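Local coordinates for Alpha/beta hydrolase fold-3 domain-containing protein (Enterococcus faecalis, PDB 2QRU) that probably acts as a hydrolase of the alpha/beta-hydrolase superfamily, although its substrate and biological role remain unknown, at residues Gln96-Cys101 / Leu122-Leu127; Pro26-Val31 / Asn57-Leu62; Arg143-Gln148 / Tyr178-Ala183. All coordinates share one frame; numbering follows the deposited sequence.

Contact 1 (Gln96-Cys101 / Leu122-Leu127); sequences QSFGLC and LTPQFL
F98 and L100 are bound through their backbones to the chain that arrives from helix 105-119. Q125 N donates to F98 O over 2.7 Å in a bond that is nearly straight at the hydrogen, 174°, and L100 N donates to F126 O at 3.0 Å. A water adds an indirect link, accepting from F98 N and donating to T123 O. Weaker contacts of the CA-H...O kind accompany these bonds: the CA of P124 lies near F98 O, and the CA of L127 near L100 O.

Two CH-pi contacts form a second group, one using a ring from each segment. P124 CA sits over a face of the F98 ring, 4.0 Å from the ring centroid, while L122 O meets the edge of that ring close to its plane, 3.1 Å from CZ. In the opposite sense, the F126 ring lies flat against the backbone of G99, whose CA stands 3.8 Å from the ring centroid and only 9° off its normal. G99 has no side chain, which is what allows an aromatic face to settle directly on the strand.

The arrangement is the closing step of a beta-alpha-beta crossover, in which strand 98-103, helix 105-119 and strand 127-130 bring two parallel neighbours together in the central sheet of an alpha/beta hydrolase. Strand 98-103 runs on toward a probable nucleophile elbow at S104.

Apolar packing makes up the third group. L100 CD1 touches P124 CG at 3.7 Å and L127 CD2 at 3.9 Å. The L100 and L127 side chains lie side by side, pointing the same way. T114 of helix 105-119 packs on both leucines and P124, and M110 also packs on L100.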
loop_
_atom_site.group_PDB
_atom_site.type_symbol
_atom_site.label_atom_id
_atom_site.label_comp_id
_atom_site.label_asym_id
_atom_site.label_seq_id
_atom_site.Cartn_x
_atom_site.Cartn_y
_atom_site.Cartn_z
ATOM N N GLN A 96 -18.924 7.270 -6.642
ATOM C CA GLN A 96 -18.977 6.134 -7.575
ATOM C C GLN A 96 -18.255 4.927 -6.953
ATOM O O GLN A 96 -17.510 5.090 -5.992
ATOM C CB GLN A 96 -18.290 6.480 -8.890
ATOM C CG GLN A 96 -19.034 7.537 -9.713
ATOM C CD GLN A 96 -20.160 6.935 -10.514
ATOM O OE1 GLN A 96 -21.305 7.385 -10.428
ATOM N NE2 GLN A 96 -19.848 5.910 -11.298
ATOM N N SER A 97 -18.491 3.738 -7.503
ATOM C CA SER A 97 -17.836 2.536 -7.004
ATOM C C SER A 97 -16.329 2.672 -7.113
ATOM O O SER A 97 -15.800 3.258 -8.062
ATOM C CB SER A 97 -18.285 1.291 -7.770
ATOM O OG SER A 97 -19.655 1.026 -7.538
ATOM N N PHE A 98 -15.631 2.117 -6.128
ATOM C CA PHE A 98 -14.178 2.114 -6.182
ATOM C C PHE A 98 -13.636 0.911 -5.446
ATOM O O PHE A 98 -14.271 0.395 -4.512
ATOM C CB PHE A 98 -13.599 3.397 -5.550
ATOM C CG PHE A 98 -13.809 3.471 -4.041
ATOM C CD1 PHE A 98 -15.019 3.920 -3.505
ATOM C CD2 PHE A 98 -12.824 3.018 -3.174
ATOM C CE1 PHE A 98 -15.219 3.949 -2.125
ATOM C CE2 PHE A 98 -13.030 3.031 -1.791
ATOM C CZ PHE A 98 -14.227 3.490 -1.277
ATOM N N GLY A 99 -12.470 0.458 -5.880
ATOM C CA GLY A 99 -11.698 -0.538 -5.143
ATOM C C GLY A 99 -10.414 0.075 -4.633
ATOM O O GLY A 99 -10.072 1.212 -4.997
ATOM N N LEU A 100 -9.688 -0.669 -3.812
ATOM C CA LEU A 100 -8.384 -0.178 -3.343
ATOM C C LEU A 100 -7.333 -1.207 -3.747
ATOM O O LEU A 100 -7.610 -2.415 -3.808
ATOM C CB LEU A 100 -8.344 -0.013 -1.835
ATOM C CG LEU A 100 -9.363 0.975 -1.242
ATOM C CD1 LEU A 100 -9.317 0.898 0.313
ATOM C CD2 LEU A 100 -9.136 2.405 -1.730
ATOM N N CYS A 101 -6.094 -0.751 -3.944
ATOM C CA CYS A 101 -4.990 -1.680 -4.204
ATOM C C CYS A 101 -3.764 -1.164 -3.467
ATOM O O CYS A 101 -3.467 0.034 -3.523
ATOM C CB CYS A 101 -4.693 -1.718 -5.699
ATOM S SG CYS A 101 -3.258 -2.767 -6.178
ATOM N N LEU A 122 -18.409 4.550 3.307
ATOM C CA LEU A 122 -17.671 4.597 2.045
ATOM C C LEU A 122 -16.917 3.286 1.756
ATOM O O LEU A 122 -15.725 3.291 1.396
ATOM C CB LEU A 122 -16.681 5.750 2.053
ATOM C CG LEU A 122 -17.317 7.128 1.863
ATOM C CD1 LEU A 122 -16.292 8.201 2.179
ATOM C CD2 LEU A 122 -17.802 7.243 0.420
ATOM N N THR A 123 -17.625 2.183 1.859
ATOM C CA THR A 123 -17.011 0.866 1.734
ATOM C C THR A 123 -16.472 0.605 0.303
ATOM O O THR A 123 -17.195 0.791 -0.676
ATOM C CB THR A 123 -18.016 -0.224 2.103
ATOM O OG1 THR A 123 -18.617 0.084 3.375
ATOM C CG2 THR A 123 -17.324 -1.570 2.156
ATOM N N PRO A 124 -15.200 0.182 0.187
ATOM C CA PRO A 124 -14.678 -0.199 -1.137
ATOM C C PRO A 124 -15.475 -1.377 -1.688
ATOM O O PRO A 124 -16.009 -2.166 -0.907
ATOM C CB PRO A 124 -13.245 -0.671 -0.837
ATOM C CG PRO A 124 -12.891 0.048 0.500
ATOM C CD PRO A 124 -14.197 0.019 1.256
ATOM N N GLN A 125 -15.538 -1.494 -3.018
ATOM C CA GLN A 125 -16.178 -2.630 -3.669
ATOM C C GLN A 125 -15.315 -3.882 -3.516
ATOM O O GLN A 125 -15.844 -4.999 -3.434
ATOM C CB GLN A 125 -16.429 -2.337 -5.170
ATOM C CG GLN A 125 -17.246 -3.433 -5.896
ATOM C CD GLN A 125 -17.246 -3.310 -7.444
ATOM O OE1 GLN A 125 -16.265 -2.858 -8.068
ATOM N NE2 GLN A 125 -18.342 -3.755 -8.064
ATOM N N PHE A 126 -13.988 -3.680 -3.547
ATOM C CA PHE A 126 -13.030 -4.775 -3.454
ATOM C C PHE A 126 -11.659 -4.240 -3.090
ATOM O O PHE A 126 -11.409 -3.015 -3.155
ATOM C CB PHE A 126 -12.956 -5.524 -4.784
ATOM C CG PHE A 126 -12.458 -4.667 -5.922
ATOM C CD1 PHE A 126 -11.075 -4.537 -6.183
ATOM C CD2 PHE A 126 -13.373 -4.020 -6.749
ATOM C CE1 PHE A 126 -10.611 -3.722 -7.255
ATOM C CE2 PHE A 126 -12.947 -3.218 -7.794
ATOM C CZ PHE A 126 -11.558 -3.063 -8.061
ATOM N N LEU A 127 -10.779 -5.164 -2.749
ATOM C CA LEU A 127 -9.433 -4.832 -2.274
ATOM C C LEU A 127 -8.407 -5.699 -2.993
ATOM O O LEU A 127 -8.727 -6.870 -3.290
ATOM C CB LEU A 127 -9.330 -5.123 -0.783
ATOM C CG LEU A 127 -10.380 -4.486 0.169
ATOM C CD1 LEU A 127 -10.179 -5.063 1.568
ATOM C CD2 LEU A 127 -10.173 -2.944 0.116
HETATM O O HOH W 1 -17.402 1.595 -3.527
#

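Contact 2 (Pro26-Val31 / Asn57-Leu62); sequences PTNYVV and NGYTVL
Residues N28-V31 and Y59-L62 pair as adjacent parallel strands in the central sheet, the two ends of a beta-alpha-beta crossover that passes through helix 48-55 in the alpha/beta-hydrolase fold. The short strand axes approach to 4.1 Å and their N-to-C directions differ by 31°, in keeping with the twist of a parallel sheet. G58, with its positive phi, closes helix 48-55 in a Schellman motif immediately before the second strand begins.

The ladder is built from bonds that alternate in direction. T60 N donates to N28 O at 2.9 Å, V30 N to T60 O at 2.9 Å, and L62 N to V30 O at 2.8 Å; a weak bond from N28 N to G58 O starts the series.

Side chains sort onto two faces. On one, N28 lies alongside Y59, pointing the same way, with N28 CB 3.6 Å from Y59 CD1, and the amide plane is turned well away from the ring plane. V30 CG2 comes up to Y59 CB and CG on the same face, where F54 of helix 48-55 packs on both V30 and Y59. On the other face, the Y29 ring meets two residues of the partner strand: its CD2 is 3.6 Å from L62 CD1 and also touches T60 CB, as Y29 and T60 run side by side. Helix 74-93 packs on this face, with I92 against Y29, I93 against L62, and F85 and L88 against V31.

At the start of the pair the T27 and T60 side chains cross at about a right angle, their OG1 atoms 3.0 Å apart. T27 OG1, anti to its own backbone N (chi1 -171°), also hydrogen-bonds T22 OG1. N28 O is gripped twice: T27 OG1 donates to it in the carbonyl plane, on a lone pair, while T60 N approaches tilted 25° from that plane.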
loop_
_atom_site.group_PDB
_atom_site.type_symbol
_atom_site.label_atom_id
_atom_site.label_comp_id
_atom_site.label_asym_id
_atom_site.label_seq_id
_atom_site.Cartn_x
_atom_site.Cartn_y
_atom_site.Cartn_z
ATOM N N PRO A 26 -19.435 6.303 -18.242
ATOM C CA PRO A 26 -18.955 6.397 -16.850
ATOM C C PRO A 26 -17.792 5.449 -16.537
ATOM O O PRO A 26 -17.556 4.466 -17.251
ATOM C CB PRO A 26 -20.185 5.980 -16.026
ATOM C CG PRO A 26 -20.998 5.119 -16.979
ATOM C CD PRO A 26 -20.835 5.833 -18.297
ATOM N N THR A 27 -17.084 5.739 -15.456
ATOM C CA THR A 27 -15.967 4.906 -15.067
ATOM C C THR A 27 -16.111 4.488 -13.601
ATOM O O THR A 27 -16.896 5.071 -12.850
ATOM C CB THR A 27 -14.597 5.613 -15.362
ATOM O OG1 THR A 27 -13.510 4.688 -15.159
ATOM C CG2 THR A 27 -14.414 6.875 -14.490
ATOM N N ASN A 28 -15.395 3.435 -13.236
ATOM C CA ASN A 28 -15.215 3.022 -11.846
ATOM C C ASN A 28 -13.782 3.394 -11.484
ATOM O O ASN A 28 -13.028 3.787 -12.356
ATOM C CB ASN A 28 -15.435 1.512 -11.725
ATOM C CG ASN A 28 -16.905 1.147 -11.501
ATOM O OD1 ASN A 28 -17.800 1.980 -11.638
ATOM N ND2 ASN A 28 -17.145 -0.098 -11.109
ATOM N N TYR A 29 -13.394 3.278 -10.209
ATOM C CA TYR A 29 -12.074 3.727 -9.802
ATOM C C TYR A 29 -11.351 2.697 -8.951
ATOM O O TYR A 29 -11.989 1.913 -8.249
ATOM C CB TYR A 29 -12.175 4.996 -8.959
ATOM C CG TYR A 29 -12.754 6.156 -9.729
ATOM C CD1 TYR A 29 -14.133 6.320 -9.827
ATOM C CD2 TYR A 29 -11.916 7.061 -10.391
ATOM C CE1 TYR A 29 -14.681 7.376 -10.561
ATOM C CE2 TYR A 29 -12.457 8.124 -11.129
ATOM C CZ TYR A 29 -13.837 8.274 -11.193
ATOM O OH TYR A 29 -14.384 9.308 -11.916
ATOM N N VAL A 30 -10.028 2.732 -9.005
ATOM C CA VAL A 30 -9.201 2.032 -8.005
ATOM C C VAL A 30 -8.180 2.989 -7.466
ATOM O O VAL A 30 -7.468 3.648 -8.254
ATOM C CB VAL A 30 -8.466 0.826 -8.606
ATOM C CG1 VAL A 30 -7.431 0.261 -7.631
ATOM C CG2 VAL A 30 -9.454 -0.253 -8.942
ATOM N N VAL A 31 -8.106 3.066 -6.135
ATOM C CA VAL A 31 -7.111 3.941 -5.506
ATOM C C VAL A 31 -5.900 3.072 -5.185
ATOM O O VAL A 31 -6.039 2.044 -4.504
ATOM C CB VAL A 31 -7.650 4.620 -4.226
ATOM C CG1 VAL A 31 -6.569 5.542 -3.630
ATOM C CG2 VAL A 31 -8.924 5.413 -4.557
ATOM N N ASN A 57 -9.777 -3.053 -17.533
ATOM C CA ASN A 57 -10.970 -3.617 -16.903
ATOM C C ASN A 57 -11.967 -2.555 -16.446
ATOM O O ASN A 57 -12.931 -2.843 -15.727
ATOM C CB ASN A 57 -10.560 -4.550 -15.770
ATOM C CG ASN A 57 -10.138 -5.907 -16.285
ATOM O OD1 ASN A 57 -10.936 -6.614 -16.928
ATOM N ND2 ASN A 57 -8.879 -6.259 -16.070
ATOM N N GLY A 58 -11.740 -1.319 -16.894
ATOM C CA GLY A 58 -12.720 -0.252 -16.670
ATOM C C GLY A 58 -12.549 0.521 -15.381
ATOM O O GLY A 58 -13.468 1.221 -14.964
ATOM N N TYR A 59 -11.371 0.429 -14.762
ATOM C CA TYR A 59 -11.074 1.199 -13.553
ATOM C C TYR A 59 -10.051 2.296 -13.840
ATOM O O TYR A 59 -8.920 2.015 -14.211
ATOM C CB TYR A 59 -10.529 0.266 -12.446
ATOM C CG TYR A 59 -11.527 -0.784 -12.052
ATOM C CD1 TYR A 59 -12.545 -0.493 -11.138
ATOM C CD2 TYR A 59 -11.506 -2.047 -12.642
ATOM C CE1 TYR A 59 -13.518 -1.441 -10.801
ATOM C CE2 TYR A 59 -12.465 -3.016 -12.301
ATOM C CZ TYR A 59 -13.458 -2.710 -11.372
ATOM O OH TYR A 59 -14.395 -3.666 -11.061
ATOM N N THR A 60 -10.467 3.537 -13.652
ATOM C CA THR A 60 -9.554 4.670 -13.619
ATOM C C THR A 60 -8.685 4.528 -12.361
ATOM O O THR A 60 -9.201 4.371 -11.254
ATOM C CB THR A 60 -10.342 6.001 -13.590
ATOM O OG1 THR A 60 -10.971 6.210 -14.868
ATOM C CG2 THR A 60 -9.423 7.190 -13.275
ATOM N N VAL A 61 -7.362 4.590 -12.540
ATOM C CA VAL A 61 -6.450 4.412 -11.409
ATOM C C VAL A 61 -6.103 5.766 -10.802
ATOM O O VAL A 61 -5.742 6.707 -11.515
ATOM C CB VAL A 61 -5.164 3.659 -11.833
ATOM C CG1 VAL A 61 -4.205 3.555 -10.654
ATOM C CG2 VAL A 61 -5.509 2.248 -12.343
ATOM N N LEU A 62 -6.224 5.835 -9.481
ATOM C CA LEU A 62 -5.878 7.047 -8.724
ATOM C C LEU A 62 -4.711 6.671 -7.812
ATOM O O LEU A 62 -4.919 6.049 -6.777
ATOM C CB LEU A 62 -7.091 7.525 -7.906
ATOM C CG LEU A 62 -8.370 7.721 -8.736
ATOM C CD1 LEU A 62 -9.567 7.998 -7.862
ATOM C CD2 LEU A 62 -8.186 8.830 -9.786
#

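Contact 3 (Arg143-Gln148 / Tyr178-Ala183); sequences RKLLKQ and YSIQQA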
loop_
_atom_site.group_PDB
_atom_site.type_symbol
_atom_site.label_atom_id
_atom_site.label_comp_id
_atom_site.label_asym_id
_atom_site.label_seq_id
_atom_site.Cartn_x
_atom_site.Cartn_y
_atom_site.Cartn_z
ATOM N N ARG A 143 15.323 -8.881 11.078
ATOM C CA ARG A 143 15.331 -9.150 9.642
ATOM C C ARG A 143 16.660 -8.668 9.063
ATOM O O ARG A 143 17.161 -7.589 9.424
ATOM C CB ARG A 143 14.176 -8.433 8.943
ATOM C CG ARG A 143 12.787 -8.974 9.301
ATOM C CD ARG A 143 11.685 -8.050 8.804
ATOM N NE ARG A 143 11.744 -6.713 9.410
ATOM C CZ ARG A 143 11.049 -5.669 8.969
ATOM N NH1 ARG A 143 10.248 -5.801 7.910
ATOM N NH2 ARG A 143 11.149 -4.491 9.581
ATOM N N LYS A 144 17.259 -9.483 8.205
ATOM C CA LYS A 144 18.429 -9.046 7.458
ATOM C C LYS A 144 17.969 -8.967 6.011
ATOM O O LYS A 144 17.628 -9.983 5.390
ATOM C CB LYS A 144 19.634 -9.986 7.667
ATOM C CG LYS A 144 20.998 -9.462 7.151
ATOM C CD LYS A 144 21.282 -8.001 7.543
ATOM C CE LYS A 144 21.622 -7.837 9.022
ATOM N NZ LYS A 144 21.581 -6.404 9.459
ATOM N N LEU A 145 17.896 -7.732 5.517
ATOM C CA LEU A 145 17.378 -7.438 4.186
ATOM C C LEU A 145 18.501 -6.872 3.307
ATOM O O LEU A 145 18.603 -7.214 2.118
ATOM C CB LEU A 145 16.183 -6.475 4.281
ATOM C CG LEU A 145 15.103 -6.845 5.313
ATOM C CD1 LEU A 145 14.068 -5.731 5.535
ATOM C CD2 LEU A 145 14.431 -8.172 4.967
ATOM N N LEU A 146 19.325 -6.005 3.894
ATOM C CA LEU A 146 20.572 -5.555 3.286
ATOM C C LEU A 146 21.731 -6.053 4.127
ATOM O O LEU A 146 21.832 -5.710 5.306
ATOM C CB LEU A 146 20.637 -4.027 3.208
ATOM C CG LEU A 146 19.842 -3.272 2.138
ATOM C CD1 LEU A 146 20.086 -1.789 2.317
ATOM C CD2 LEU A 146 20.210 -3.706 0.709
ATOM N N LYS A 147 22.604 -6.850 3.517
ATOM C CA LYS A 147 23.775 -7.406 4.206
ATOM C C LYS A 147 24.804 -6.342 4.629
ATOM O O LYS A 147 25.349 -6.415 5.740
ATOM C CB LYS A 147 24.424 -8.520 3.357
ATOM C CG LYS A 147 25.851 -8.926 3.749
ATOM C CD LYS A 147 26.128 -10.393 3.405
ATOM C CE LYS A 147 27.555 -10.619 2.917
ATOM N NZ LYS A 147 28.588 -10.105 3.852
ATOM N N GLN A 148 25.057 -5.367 3.755
ATOM C CA GLN A 148 26.030 -4.307 4.043
ATOM C C GLN A 148 25.474 -3.287 5.032
ATOM O O GLN A 148 24.360 -2.786 4.860
ATOM C CB GLN A 148 26.473 -3.595 2.762
ATOM C CG GLN A 148 27.165 -4.480 1.742
ATOM C CD GLN A 148 27.669 -3.688 0.559
ATOM O OE1 GLN A 148 28.759 -3.113 0.599
ATOM N NE2 GLN A 148 26.878 -3.647 -0.505
ATOM N N TYR A 178 18.442 1.717 7.098
ATOM C CA TYR A 178 19.179 2.154 8.274
ATOM C C TYR A 178 18.348 1.946 9.551
ATOM O O TYR A 178 18.838 1.372 10.526
ATOM C CB TYR A 178 19.588 3.627 8.125
ATOM C CG TYR A 178 20.361 4.184 9.306
ATOM C CD1 TYR A 178 21.727 3.936 9.444
ATOM C CD2 TYR A 178 19.733 4.970 10.272
ATOM C CE1 TYR A 178 22.451 4.449 10.519
ATOM C CE2 TYR A 178 20.452 5.491 11.362
ATOM C CZ TYR A 178 21.807 5.225 11.472
ATOM O OH TYR A 178 22.526 5.733 12.530
ATOM N N SER A 179 17.086 2.385 9.532
ATOM C CA SER A 179 16.256 2.304 10.732
ATOM C C SER A 179 16.042 0.846 11.129
ATOM O O SER A 179 16.060 0.523 12.315
ATOM C CB SER A 179 14.931 3.061 10.583
ATOM O OG SER A 179 14.023 2.421 9.694
ATOM N N ILE A 180 15.892 -0.028 10.136
ATOM C CA ILE A 180 15.781 -1.464 10.388
ATOM C C ILE A 180 17.054 -2.007 11.039
ATOM O O ILE A 180 16.993 -2.646 12.102
ATOM C CB ILE A 180 15.454 -2.257 9.101
ATOM C CG1 ILE A 180 14.043 -1.906 8.612
ATOM C CG2 ILE A 180 15.588 -3.775 9.353
ATOM C CD1 ILE A 180 13.671 -2.471 7.237
ATOM N N GLN A 181 18.204 -1.734 10.417
ATOM C CA GLN A 181 19.489 -2.237 10.909
ATOM C C GLN A 181 19.808 -1.722 12.309
ATOM O O GLN A 181 20.476 -2.404 13.085
ATOM C CB GLN A 181 20.628 -1.863 9.955
ATOM C CG GLN A 181 20.505 -2.479 8.557
ATOM C CD GLN A 181 21.656 -2.099 7.637
ATOM O OE1 GLN A 181 22.416 -1.165 7.912
ATOM N NE2 GLN A 181 21.795 -2.832 6.539
ATOM N N GLN A 182 19.317 -0.524 12.622
ATOM C CA GLN A 182 19.631 0.153 13.883
ATOM C C GLN A 182 18.536 -0.025 14.938
ATOM O O GLN A 182 18.612 0.569 16.012
ATOM C CB GLN A 182 19.871 1.646 13.641
ATOM C CG GLN A 182 21.075 1.961 12.781
ATOM C CD GLN A 182 22.380 1.558 13.435
ATOM O OE1 GLN A 182 22.569 1.734 14.640
ATOM N NE2 GLN A 182 23.294 1.019 12.638
ATOM N N ALA A 183 17.529 -0.838 14.624
ATOM C CA ALA A 183 16.401 -1.106 15.527
ATOM C C ALA A 183 15.582 0.159 15.862
ATOM O O ALA A 183 15.037 0.289 16.958
ATOM C CB ALA A 183 16.892 -1.821 16.815
#
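I180 points from its helix toward L145, and the two side chains cross at about a right angle, meeting through their CD1 methyls at 3.7 Å. R143 also crosses I180 at about a right angle: its guanidinium NH2 lies 4.0 Å from I180 CD1 and equally close to CG1, a van der Waals contact between a charged group and an aliphatic side chain. The polar end of R143 has another partner, since NH1 donates to the carbonyl O of E223. L185 of the next helix packs on both R143 and I180.

The segment 143-148 belongs to the long excursion between strand 127-130 and strand 213-218, whose position is consistent with the cap that many alpha/beta hydrolases insert after the sixth strand of the sheet. The partner segment is the end of helix 173-181, finished by a Schellman motif in which A183 has positive phi and A183 N bonds to I180 O at 3.1 Å. The contact joins irregular chain to the last turn of a helix at the protein surface.

Q181 supplies the polar half. Its chain is extended beyond CG and carries the amide across to two carbonyls of the other segment. NE2 donates to Q148 O at 3.1 Å with an angle of 161° at the hydrogen; Q148 O lies close to the amide plane, whereas the donor stands well above the plane of the Q148 carbonyl. A second bond, from Q181 NE2 to L146 O at 3.1 Å, is weak and strongly bent, and L146 CB lies beside the same nitrogen. The other end of the amide is held as well, Q181 OE1 accepting from I150 N. K144 crosses Q181 at about a right angle, its NZ 4.2 Å from Q181 CG.

Overall arrangement
Along the chain the contacts come in series: contact 2 closes before contact 1 opens, and contact 3 follows. Contacts 1 and 2, with centres 10 Å apart, belong to one sheet, in which strand 28-33 lies between strands 59-64 and 98-103. They are joined directly, G99 N lying 2.8 Å from Y29 O and C101 N 2.9 Å from V31 O, probable hydrogen bonds. Two crossovers, separated by the connection through helix 74-93, thus contribute four neighbouring parallel strands. Contact 3 lies on the opposite side of the chain's centre, its centre 35 Å from that of contact 1 and 37 Å from that of contact 2. It sits at the surface, in the probable cap, and touches neither.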